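Protein piwi (Drosophila melanogaster, PDB 6KR6) binds piRNAs, small RNAs of 24 to 30 nucleotides derived mainly from transposons, and silences transposable elements as a Piwi-subfamily Argonaute. Local coordinates at residues S606-E614 with I798-Y809; T761-N770 with V777-K786. One frame throughout, in Å; residues are numbered along the deposited sequence.

Contact 1: residues S606-E614 with I798-Y809; sequences STYFSTVTE and IPQNALEKKFYY
S610 meets E804 backbone to backbone: its N lies 3.0 Å from E804 O, in the carbonyl plane and with an N-H...O angle of 150°. The same oxygen takes a weak bond from S610 OG and a CA-H...O contact from F609 CA, so three donors of unequal strength converge on it. A type I turn, L803 to K806, presents this carbonyl to the strand. Packing is dense around S610. Its OG is at the edge of the Y809 ring, 3.3 Å from CE2. F609, with CG anti to the backbone N (chi1 169°), runs alongside the extended E804 side chain, and the carboxylate carbon CD meets the ring edge at CE1. Nearby, the rings of Y608 and F807 are inclined at 46°, their centroids 5.3 Å apart.

The I798 end is looser. I798, solvent-exposed, approaches chiefly through CD1, 3.8 Å from T613 CA, while P799 CD lies 4.0 Å from V612 CG2. At the other end, which is partly exposed but still packed, K805, bent at three successive torsions, crosses T607 at about a right angle, CE against CB, and carries NZ to a salt bridge with E639.

The evidence places the C-terminal tail along one edge of strand 608-614 in the RNase H-like Piwi domain. Antiparallel backbone bonds from F609, T611 and T613 join strand 592-599 on the other edge; helix 625-640 packs on T611 and T613, and L787 of helix 779-795 on S610 and V612.

Contact 2: residues T761-N770 with V777-K786; sequences TYKMCHLYYN and VPAVCQYAKK. With HG (mercury (II) ion), chain G; nucleotides of chain B.
Y768 lies across Q782 and Y783, where the loop after helix 754-764 meets the start of helix 779-795 in the RNase H-like Piwi domain. Q782 CG sits over one face of the Y768 ring, 3.5 Å from the centroid and close to its normal, a CH-pi contact. Against this ring Y783 is tilted by 48°, with Y768 CD1 over its face. The torsion that puts CG of Y768 anti to its backbone N (chi1 -173°) carries the phenol past both partners to the bound RNA, where OH donates a 2.8 Å hydrogen bond to OP1 of U4 of chain B. That oxygen, near the ring plane, also receives a weak bond from N770 ND2, whose stronger partner is L810 O. K786 crosses the phenol at about a right angle, its CD 3.6 Å from Y768 OH. A phenylalanine here would keep the ring contacts but would probably leave the U4 phosphate without its hydroxyl donor.

The next shell fixes the loop. Y783 OH takes a hydrogen bond from Y769 N at 3.0 Å and gives a weak one to L767 O, so a single hydroxyl holds the backbone on both sides of Y768. A779 CB packs on L767 CB, while T761 CG2 and C765 SG touch the ring of P778, the N-cap residue.

Farther along the helix, C781 SG binds a mercury ion together with D652, an active-site residue by similarity to relatives. At the helix start, A779 N bonds M764 O at 2.9 Å, the donor lying 40° out of the carbonyl plane.

In the fold
From the N terminus, the chain first enters contact 1 at strand 608-614 and runs through 183 residues before 798-809 closes that loop. Contact 2 is nested within it: 761-770 turns back through six residues to 777-786, a short loop that joins helix 754-764 to helix 779-795. The latter helix then leads into the C-terminal tail of contact 1. The centres of the two contacts lie about 16 Å apart, yet they touch: the rings of F807 and Y783 meet with planes at about 30°, Y608 packs on L767, and Y809 O takes a weak hydrogen bond from K786. Strand, RNA-facing loop, helix and tail are thereby tied together in the Piwi domain.

Contact 1: residues S606-E614 with I798-Y809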
loop_
_atom_site.group_PDB
_atom_site.type_symbol
_atom_site.label_atom_id
_atom_site.label_comp_id
_atom_site.label_asym_id
_atom_site.label_seq_id
_atom_site.Cartn_x
_atom_site.Cartn_y
_atom_site.Cartn_z
ATOM N N SER A 606 19.359 -0.470 -22.856
ATOM C CA SER A 606 19.135 0.444 -21.735
ATOM C C SER A 606 18.034 1.461 -22.039
ATOM O O SER A 606 18.179 2.660 -21.795
ATOM C CB SER A 606 20.435 1.148 -21.336
ATOM O OG SER A 606 20.170 2.342 -20.623
ATOM N N THR A 607 16.916 0.969 -22.568
ATOM C CA THR A 607 15.726 1.783 -22.771
ATOM C C THR A 607 14.522 1.040 -22.208
ATOM O O THR A 607 14.621 -0.109 -21.771
ATOM C CB THR A 607 15.505 2.120 -24.252
ATOM O OG1 THR A 607 16.724 1.925 -24.976
ATOM C CG2 THR A 607 15.066 3.572 -24.403
ATOM N N TYR A 608 13.372 1.708 -22.217
ATOM C CA TYR A 608 12.177 1.186 -21.577
ATOM C C TYR A 608 10.973 1.337 -22.494
ATOM O O TYR A 608 10.904 2.250 -23.320
ATOM C CB TYR A 608 11.923 1.890 -20.236
ATOM C CG TYR A 608 13.035 1.690 -19.226
ATOM C CD1 TYR A 608 12.954 0.693 -18.263
ATOM C CD2 TYR A 608 14.169 2.492 -19.242
ATOM C CE1 TYR A 608 13.968 0.504 -17.340
ATOM C CE2 TYR A 608 15.186 2.312 -18.324
ATOM C CZ TYR A 608 15.080 1.315 -17.375
ATOM O OH TYR A 608 16.087 1.127 -16.459
ATOM N N PHE A 609 10.023 0.420 -22.333
ATOM C CA PHE A 609 8.804 0.355 -23.125
ATOM C C PHE A 609 7.621 0.433 -22.172
ATOM O O PHE A 609 7.566 -0.312 -21.190
ATOM C CB PHE A 609 8.780 -0.941 -23.946
ATOM C CG PHE A 609 7.459 -1.240 -24.592
ATOM C CD1 PHE A 609 7.159 -0.741 -25.848
ATOM C CD2 PHE A 609 6.532 -2.052 -23.960
ATOM C CE1 PHE A 609 5.951 -1.029 -26.449
ATOM C CE2 PHE A 609 5.324 -2.342 -24.558
ATOM C CZ PHE A 609 5.031 -1.827 -25.804
ATOM N N SER A 610 6.681 1.335 -22.451
ATOM C CA SER A 610 5.602 1.630 -21.517
ATOM C C SER A 610 4.254 1.577 -22.217
ATOM O O SER A 610 4.054 2.248 -23.236
ATOM C CB SER A 610 5.805 3.006 -20.876
ATOM O OG SER A 610 6.090 3.989 -21.855
ATOM N N THR A 611 3.330 0.794 -21.661
ATOM C CA THR A 611 1.964 0.717 -22.162
ATOM C C THR A 611 0.985 0.920 -21.015
ATOM O O THR A 611 1.306 0.689 -19.847
ATOM C CB THR A 611 1.671 -0.629 -22.844
ATOM O OG1 THR A 611 2.848 -1.098 -23.507
ATOM C CG2 THR A 611 0.554 -0.479 -23.868
ATOM N N VAL A 612 -0.220 1.371 -21.363
ATOM C CA VAL A 612 -1.330 1.464 -20.426
ATOM C C VAL A 612 -2.558 0.864 -21.091
ATOM O O VAL A 612 -2.688 0.863 -22.319
ATOM C CB VAL A 612 -1.628 2.913 -19.980
ATOM C CG1 VAL A 612 -1.817 2.980 -18.473
ATOM C CG2 VAL A 612 -0.532 3.865 -20.444
ATOM N N THR A 613 -3.464 0.347 -20.267
ATOM C CA THR A 613 -4.741 -0.126 -20.778
ATOM C C THR A 613 -5.792 -0.015 -19.685
ATOM O O THR A 613 -5.482 0.008 -18.492
ATOM C CB THR A 613 -4.648 -1.569 -21.310
ATOM O OG1 THR A 613 -5.803 -1.874 -22.105
ATOM C CG2 THR A 613 -4.559 -2.564 -20.163
ATOM N N GLU A 614 -7.049 0.056 -20.107
ATOM C CA GLU A 614 -8.152 0.072 -19.157
ATOM C C GLU A 614 -8.514 -1.356 -18.720
ATOM O O GLU A 614 -8.182 -2.345 -19.381
ATOM C CB GLU A 614 -9.376 0.769 -19.756
ATOM C CG GLU A 614 -10.236 1.484 -18.716
ATOM C CD GLU A 614 -11.601 1.865 -19.240
ATOM O OE1 GLU A 614 -12.602 1.358 -18.690
ATOM O OE2 GLU A 614 -11.675 2.661 -20.202
ATOM N N ILE A 798 -6.204 6.508 -23.349
ATOM C CA ILE A 798 -4.958 5.794 -23.632
ATOM C C ILE A 798 -4.069 6.677 -24.503
ATOM O O ILE A 798 -4.519 7.141 -25.563
ATOM C CB ILE A 798 -5.248 4.462 -24.314
ATOM C CG1 ILE A 798 -6.145 3.596 -23.427
ATOM C CG2 ILE A 798 -3.953 3.731 -24.631
ATOM C CD1 ILE A 798 -5.569 3.323 -22.055
ATOM N N PRO A 799 -2.828 6.933 -24.099
ATOM C CA PRO A 799 -1.924 7.726 -24.937
ATOM C C PRO A 799 -1.593 7.005 -26.235
ATOM O O PRO A 799 -1.673 5.779 -26.338
ATOM C CB PRO A 799 -0.677 7.890 -24.061
ATOM C CG PRO A 799 -1.152 7.637 -22.661
ATOM C CD PRO A 799 -2.233 6.612 -22.792
ATOM N N GLN A 800 -1.215 7.797 -27.237
ATOM C CA GLN A 800 -0.883 7.239 -28.541
ATOM C C GLN A 800 0.339 6.332 -28.447
ATOM O O GLN A 800 1.237 6.535 -27.625
ATOM C CB GLN A 800 -0.639 8.355 -29.558
ATOM C CG GLN A 800 -1.898 9.108 -29.955
ATOM C CD GLN A 800 -1.876 9.558 -31.404
ATOM O OE1 GLN A 800 -0.865 9.419 -32.093
ATOM N NE2 GLN A 800 -2.997 10.093 -31.874
ATOM N N ASN A 801 0.367 5.322 -29.315
ATOM C CA ASN A 801 1.381 4.277 -29.271
ATOM C C ASN A 801 2.729 4.708 -29.833
ATOM O O ASN A 801 3.664 3.901 -29.832
ATOM C CB ASN A 801 0.884 3.039 -30.026
ATOM C CG ASN A 801 -0.340 2.416 -29.382
ATOM O OD1 ASN A 801 -1.452 2.928 -29.512
ATOM N ND2 ASN A 801 -0.142 1.302 -28.689
ATOM N N ALA A 802 2.864 5.944 -30.317
ATOM C CA ALA A 802 4.157 6.390 -30.823
ATOM C C ALA A 802 5.157 6.657 -29.706
ATOM O O ALA A 802 6.367 6.642 -29.956
ATOM C CB ALA A 802 3.987 7.648 -31.677
ATOM N N LEU A 803 4.681 6.891 -28.485
ATOM C CA LEU A 803 5.528 7.234 -27.353
ATOM C C LEU A 803 5.950 6.014 -26.541
ATOM O O LEU A 803 6.310 6.160 -25.367
ATOM C CB LEU A 803 4.802 8.235 -26.452
ATOM C CG LEU A 803 4.108 9.376 -27.197
ATOM C CD1 LEU A 803 3.136 10.126 -26.296
ATOM C CD2 LEU A 803 5.142 10.322 -27.780
ATOM N N GLU A 804 5.921 4.821 -27.142
ATOM C CA GLU A 804 6.165 3.592 -26.389
ATOM C C GLU A 804 7.558 3.557 -25.771
ATOM O O GLU A 804 7.751 2.936 -24.720
ATOM C CB GLU A 804 5.968 2.375 -27.294
ATOM C CG GLU A 804 4.519 2.010 -27.560
ATOM C CD GLU A 804 4.375 0.896 -28.582
ATOM O OE1 GLU A 804 3.351 0.179 -28.544
ATOM O OE2 GLU A 804 5.288 0.730 -29.420
ATOM N N LYS A 805 8.536 4.207 -26.399
ATOM C CA LYS A 805 9.925 4.123 -25.965
ATOM C C LYS A 805 10.400 5.375 -25.239
ATOM O O LYS A 805 11.603 5.520 -24.996
ATOM C CB LYS A 805 10.831 3.842 -27.165
ATOM C CG LYS A 805 10.658 2.461 -27.773
ATOM C CD LYS A 805 11.157 1.382 -26.830
ATOM C CE LYS A 805 12.564 1.688 -26.339
ATOM N NZ LYS A 805 13.502 1.978 -27.461
ATOM N N LYS A 806 9.495 6.277 -24.879
ATOM C CA LYS A 806 9.859 7.540 -24.264
ATOM C C LYS A 806 9.247 7.641 -22.874
ATOM O O LYS A 806 8.194 7.058 -22.598
ATOM C CB LYS A 806 9.401 8.718 -25.132
ATOM C CG LYS A 806 9.879 8.627 -26.573
ATOM C CD LYS A 806 9.402 9.805 -27.406
ATOM C CE LYS A 806 9.968 9.736 -28.818
ATOM N NZ LYS A 806 9.577 10.915 -29.637
ATOM N N PHE A 807 9.923 8.379 -21.998
ATOM C CA PHE A 807 9.435 8.629 -20.640
ATOM C C PHE A 807 8.515 9.843 -20.598
ATOM O O PHE A 807 8.685 10.750 -19.785
ATOM C CB PHE A 807 10.610 8.807 -19.688
ATOM C CG PHE A 807 11.233 7.520 -19.241
ATOM C CD1 PHE A 807 10.502 6.599 -18.511
ATOM C CD2 PHE A 807 12.557 7.240 -19.527
ATOM C CE1 PHE A 807 11.073 5.417 -18.089
ATOM C CE2 PHE A 807 13.134 6.058 -19.106
ATOM C CZ PHE A 807 12.390 5.147 -18.385
ATOM N N TYR A 808 7.516 9.853 -21.485
ATOM C CA TYR A 808 6.651 11.018 -21.635
ATOM C C TYR A 808 5.879 11.332 -20.360
ATOM O O TYR A 808 5.528 12.492 -20.117
ATOM C CB TYR A 808 5.684 10.802 -22.804
ATOM C CG TYR A 808 4.825 9.554 -22.705
ATOM C CD1 TYR A 808 5.354 8.297 -22.969
ATOM C CD2 TYR A 808 3.477 9.638 -22.376
ATOM C CE1 TYR A 808 4.574 7.157 -22.886
ATOM C CE2 TYR A 808 2.688 8.502 -22.295
ATOM C CZ TYR A 808 3.242 7.266 -22.550
ATOM O OH TYR A 808 2.463 6.132 -22.472
ATOM N N TYR A 809 5.619 10.325 -19.531
ATOM C CA TYR A 809 4.766 10.483 -18.361
ATOM C C TYR A 809 5.502 10.998 -17.133
ATOM O O TYR A 809 4.887 11.100 -16.066
ATOM C CB TYR A 809 4.090 9.148 -18.031
ATOM C CG TYR A 809 5.021 7.960 -18.125
ATOM C CD1 TYR A 809 5.747 7.532 -17.020
ATOM C CD2 TYR A 809 5.176 7.267 -19.319
ATOM C CE1 TYR A 809 6.599 6.446 -17.103
ATOM C CE2 TYR A 809 6.026 6.184 -19.412
ATOM C CZ TYR A 809 6.734 5.776 -18.302
ATOM O OH TYR A 809 7.582 4.695 -18.393
#

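Contact 2: residues T761-N770 with V777-K786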
loop_
_atom_site.group_PDB
_atom_site.type_symbol
_atom_site.label_atom_id
_atom_site.label_comp_id
_atom_site.label_asym_id
_atom_site.label_seq_id
_atom_site.Cartn_x
_atom_site.Cartn_y
_atom_site.Cartn_z
ATOM N N THR A 761 17.470 -6.444 -6.977
ATOM C CA THR A 761 16.356 -5.551 -6.673
ATOM C C THR A 761 16.854 -4.202 -6.162
ATOM O O THR A 761 16.336 -3.146 -6.559
ATOM C CB THR A 761 15.426 -6.206 -5.653
ATOM O OG1 THR A 761 15.047 -7.508 -6.122
ATOM C CG2 THR A 761 14.179 -5.365 -5.461
ATOM N N TYR A 762 17.868 -4.212 -5.295
ATOM C CA TYR A 762 18.444 -2.955 -4.829
ATOM C C TYR A 762 19.045 -2.163 -5.987
ATOM O O TYR A 762 18.957 -0.930 -6.017
ATOM C CB TYR A 762 19.494 -3.223 -3.748
ATOM C CG TYR A 762 20.013 -1.971 -3.071
ATOM C CD1 TYR A 762 19.145 -1.080 -2.453
ATOM C CD2 TYR A 762 21.373 -1.688 -3.038
ATOM C CE1 TYR A 762 19.614 0.062 -1.830
ATOM C CE2 TYR A 762 21.851 -0.549 -2.416
ATOM C CZ TYR A 762 20.969 0.321 -1.814
ATOM O OH TYR A 762 21.442 1.455 -1.194
ATOM N N LYS A 763 19.655 -2.860 -6.952
ATOM C CA LYS A 763 20.148 -2.197 -8.157
ATOM C C LYS A 763 19.009 -1.556 -8.936
ATOM O O LYS A 763 19.074 -0.375 -9.300
ATOM C CB LYS A 763 20.893 -3.198 -9.042
ATOM C CG LYS A 763 22.309 -3.518 -8.604
ATOM C CD LYS A 763 22.925 -4.564 -9.520
ATOM C CE LYS A 763 24.311 -4.982 -9.055
ATOM N NZ LYS A 763 25.280 -3.851 -9.071
ATOM N N MET A 764 17.952 -2.328 -9.206
ATOM C CA MET A 764 16.809 -1.806 -9.946
ATOM C C MET A 764 16.130 -0.657 -9.217
ATOM O O MET A 764 15.370 0.095 -9.836
ATOM C CB MET A 764 15.799 -2.924 -10.216
ATOM C CG MET A 764 16.331 -4.053 -11.089
ATOM S SD MET A 764 16.976 -3.490 -12.676
ATOM C CE MET A 764 15.549 -2.642 -13.344
ATOM N N CYS A 765 16.371 -0.518 -7.914
ATOM C CA CYS A 765 15.882 0.638 -7.169
ATOM C C CYS A 765 16.642 1.929 -7.472
ATOM O O CYS A 765 16.258 2.981 -6.950
ATOM C CB CYS A 765 15.935 0.354 -5.666
ATOM S SG CYS A 765 14.530 -0.594 -5.037
ATOM N N HIS A 766 17.689 1.890 -8.298
ATOM C CA HIS A 766 18.520 3.062 -8.568
ATOM C C HIS A 766 18.162 3.786 -9.863
ATOM O O HIS A 766 18.833 4.765 -10.206
ATOM C CB HIS A 766 20.003 2.664 -8.632
ATOM C CG HIS A 766 20.616 2.343 -7.304
ATOM N ND1 HIS A 766 20.420 1.138 -6.665
ATOM C CD2 HIS A 766 21.440 3.063 -6.506
ATOM C CE1 HIS A 766 21.087 1.133 -5.525
ATOM N NE2 HIS A 766 21.714 2.290 -5.404
ATOM N N LEU A 767 17.133 3.345 -10.588
ATOM C CA LEU A 767 16.953 3.733 -11.983
ATOM C C LEU A 767 15.703 4.578 -12.228
ATOM O O LEU A 767 15.187 4.608 -13.347
ATOM C CB LEU A 767 16.925 2.490 -12.872
ATOM C CG LEU A 767 18.215 1.673 -12.978
ATOM C CD1 LEU A 767 17.932 0.312 -13.593
ATOM C CD2 LEU A 767 19.260 2.420 -13.792
ATOM N N TYR A 768 15.201 5.271 -11.208
ATOM C CA TYR A 768 14.087 6.198 -11.394
ATOM C C TYR A 768 14.666 7.586 -11.647
ATOM O O TYR A 768 15.181 8.230 -10.728
ATOM C CB TYR A 768 13.151 6.198 -10.189
ATOM C CG TYR A 768 11.897 7.017 -10.410
ATOM C CD1 TYR A 768 10.961 6.642 -11.365
ATOM C CD2 TYR A 768 11.649 8.163 -9.665
ATOM C CE1 TYR A 768 9.816 7.388 -11.577
ATOM C CE2 TYR A 768 10.505 8.911 -9.865
ATOM C CZ TYR A 768 9.593 8.520 -10.822
ATOM O OH TYR A 768 8.455 9.265 -11.023
ATOM N N TYR A 769 14.565 8.050 -12.891
ATOM C CA TYR A 769 15.303 9.225 -13.335
ATOM C C TYR A 769 14.717 10.544 -12.846
ATOM O O TYR A 769 15.396 11.572 -12.943
ATOM C CB TYR A 769 15.388 9.224 -14.862
ATOM C CG TYR A 769 16.179 8.057 -15.407
ATOM C CD1 TYR A 769 17.352 7.641 -14.787
ATOM C CD2 TYR A 769 15.748 7.362 -16.529
ATOM C CE1 TYR A 769 18.076 6.572 -15.276
ATOM C CE2 TYR A 769 16.465 6.291 -17.024
ATOM C CZ TYR A 769 17.629 5.901 -16.394
ATOM O OH TYR A 769 18.343 4.835 -16.884
ATOM N N ASN A 770 13.489 10.554 -12.329
ATOM C CA ASN A 770 12.952 11.771 -11.737
ATOM C C ASN A 770 13.471 12.021 -10.329
ATOM O O ASN A 770 13.190 13.082 -9.761
ATOM C CB ASN A 770 11.420 11.728 -11.713
ATOM C CG ASN A 770 10.797 12.425 -12.906
ATOM O OD1 ASN A 770 11.461 12.672 -13.912
ATOM N ND2 ASN A 770 9.512 12.749 -12.799
ATOM N N VAL A 777 10.597 1.810 -4.217
ATOM C CA VAL A 777 10.254 0.603 -4.967
ATOM C C VAL A 777 11.225 0.457 -6.134
ATOM O O VAL A 777 11.957 1.409 -6.442
ATOM C CB VAL A 777 8.800 0.653 -5.465
ATOM C CG1 VAL A 777 7.840 0.834 -4.302
ATOM C CG2 VAL A 777 8.627 1.760 -6.497
ATOM N N PRO A 778 11.287 -0.703 -6.791
ATOM C CA PRO A 778 12.048 -0.798 -8.043
ATOM C C PRO A 778 11.598 0.252 -9.051
ATOM O O PRO A 778 10.448 0.698 -9.046
ATOM C CB PRO A 778 11.744 -2.219 -8.529
ATOM C CG PRO A 778 11.524 -2.984 -7.272
ATOM C CD PRO A 778 10.862 -2.030 -6.308
ATOM N N ALA A 779 12.527 0.638 -9.929
ATOM C CA ALA A 779 12.301 1.781 -10.811
ATOM C C ALA A 779 11.133 1.546 -11.759
ATOM O O ALA A 779 10.309 2.442 -11.970
ATOM C CB ALA A 779 13.567 2.088 -11.601
ATOM N N VAL A 780 11.051 0.352 -12.351
ATOM C CA VAL A 780 9.957 0.061 -13.273
ATOM C C VAL A 780 8.611 0.151 -12.567
ATOM O O VAL A 780 7.618 0.589 -13.161
ATOM C CB VAL A 780 10.165 -1.315 -13.934
ATOM C CG1 VAL A 780 11.358 -1.276 -14.878
ATOM C CG2 VAL A 780 10.365 -2.388 -12.875
ATOM N N CYS A 781 8.556 -0.226 -11.288
ATOM C CA CYS A 781 7.299 -0.149 -10.548
ATOM C C CYS A 781 6.883 1.300 -10.313
ATOM O O CYS A 781 5.700 1.644 -10.441
ATOM C CB CYS A 781 7.430 -0.895 -9.219
ATOM S SG CYS A 781 6.008 -1.916 -8.768
ATOM N N GLN A 782 7.841 2.165 -9.968
ATOM C CA GLN A 782 7.534 3.581 -9.797
ATOM C C GLN A 782 7.130 4.216 -11.123
ATOM O O GLN A 782 6.245 5.079 -11.163
ATOM C CB GLN A 782 8.735 4.306 -9.190
ATOM C CG GLN A 782 8.476 5.763 -8.841
ATOM C CD GLN A 782 7.773 5.935 -7.508
ATOM O OE1 GLN A 782 8.013 5.183 -6.564
ATOM N NE2 GLN A 782 6.899 6.932 -7.425
ATOM N N TYR A 783 7.765 3.795 -12.221
ATOM C CA TYR A 783 7.353 4.253 -13.546
ATOM C C TYR A 783 5.916 3.849 -13.843
ATOM O O TYR A 783 5.130 4.652 -14.362
ATOM C CB TYR A 783 8.289 3.688 -14.615
ATOM C CG TYR A 783 9.660 4.330 -14.676
ATOM C CD1 TYR A 783 9.807 5.711 -14.653
ATOM C CD2 TYR A 783 10.808 3.551 -14.767
ATOM C CE1 TYR A 783 11.057 6.295 -14.714
ATOM C CE2 TYR A 783 12.061 4.126 -14.826
ATOM C CZ TYR A 783 12.179 5.498 -14.799
ATOM O OH TYR A 783 13.427 6.072 -14.857
ATOM N N ALA A 784 5.559 2.601 -13.530
ATOM C CA ALA A 784 4.195 2.140 -13.761
ATOM C C ALA A 784 3.200 2.930 -12.925
ATOM O O ALA A 784 2.132 3.308 -13.420
ATOM C CB ALA A 784 4.083 0.647 -13.458
ATOM N N LYS A 785 3.531 3.193 -11.657
ATOM C CA LYS A 785 2.632 3.988 -10.826
ATOM C C LYS A 785 2.482 5.399 -11.378
ATOM O O LYS A 785 1.370 5.938 -11.431
ATOM C CB LYS A 785 3.122 4.034 -9.378
ATOM C CG LYS A 785 2.039 4.472 -8.394
ATOM C CD LYS A 785 2.599 4.867 -7.034
ATOM C CE LYS A 785 2.990 6.337 -6.998
ATOM N NZ LYS A 785 3.331 6.778 -5.615
ATOM N N LYS A 786 3.591 6.010 -11.805
ATOM C CA LYS A 786 3.538 7.352 -12.378
ATOM C C LYS A 786 2.637 7.388 -13.606
ATOM O O LYS A 786 1.760 8.254 -13.726
ATOM C CB LYS A 786 4.950 7.821 -12.733
ATOM C CG LYS A 786 5.043 9.269 -13.198
ATOM C CD LYS A 786 5.119 10.226 -12.018
ATOM C CE LYS A 786 5.167 11.677 -12.476
ATOM N NZ LYS A 786 3.857 12.124 -13.025
HETATM HG HG HG G . 5.140 0.412 -7.597
ATOM P P U B 4 7.728 12.864 -8.873
ATOM O OP1 U B 4 7.846 11.801 -9.902
ATOM O OP2 U B 4 6.750 13.968 -9.054
ATOM O "O5'" U B 4 7.419 12.157 -7.482
ATOM C "C5'" U B 4 8.414 11.370 -6.836
ATOM C "C4'" U B 4 8.363 11.523 -5.338
ATOM O "O4'" U B 4 8.526 12.927 -4.993
ATOM C "C3'" U B 4 7.063 11.064 -4.677
ATOM O "O3'" U B 4 7.352 10.438 -3.428
ATOM C "C2'" U B 4 6.316 12.373 -4.438
ATOM O "O2'" U B 4 5.388 12.336 -3.374
ATOM C "C1'" U B 4 7.462 13.342 -4.159
ATOM N N1 U B 4 7.140 14.743 -4.473
ATOM C C2 U B 4 7.775 15.738 -3.755
ATOM O O2 U B 4 8.606 15.509 -2.891
ATOM N N3 U B 4 7.413 17.017 -4.097
ATOM C C4 U B 4 6.492 17.393 -5.055
ATOM O O4 U B 4 6.271 18.590 -5.246
ATOM C C5 U B 4 5.870 16.306 -5.745
ATOM C C6 U B 4 6.204 15.049 -5.434
ATOM P P U B 3 7.900 17.305 -12.012
ATOM O OP1 U B 3 7.631 16.157 -12.917
ATOM O OP2 U B 3 6.782 18.168 -11.554
ATOM O "O5'" U B 3 8.652 16.741 -10.726
ATOM C "C5'" U B 3 9.714 15.807 -10.856
ATOM C "C4'" U B 3 10.319 15.473 -9.514
ATOM O "O4'" U B 3 10.832 16.674 -8.890
ATOM C "C3'" U B 3 9.370 14.889 -8.479
ATOM O "O3'" U B 3 9.192 13.495 -8.660
ATOM C "C2'" U B 3 10.046 15.239 -7.153
ATOM O "O2'" U B 3 11.015 14.262 -6.806
ATOM C "C1'" U B 3 10.771 16.549 -7.487
ATOM N N1 U B 3 10.125 17.751 -6.909
ATOM C C2 U B 3 10.509 18.107 -5.627
ATOM O O2 U B 3 11.326 17.469 -4.984
ATOM N N3 U B 3 9.902 19.231 -5.123
ATOM C C4 U B 3 8.972 20.024 -5.760
ATOM O O4 U B 3 8.515 21.007 -5.172
ATOM C C5 U B 3 8.630 19.597 -7.084
ATOM C C6 U B 3 9.205 18.504 -7.602
#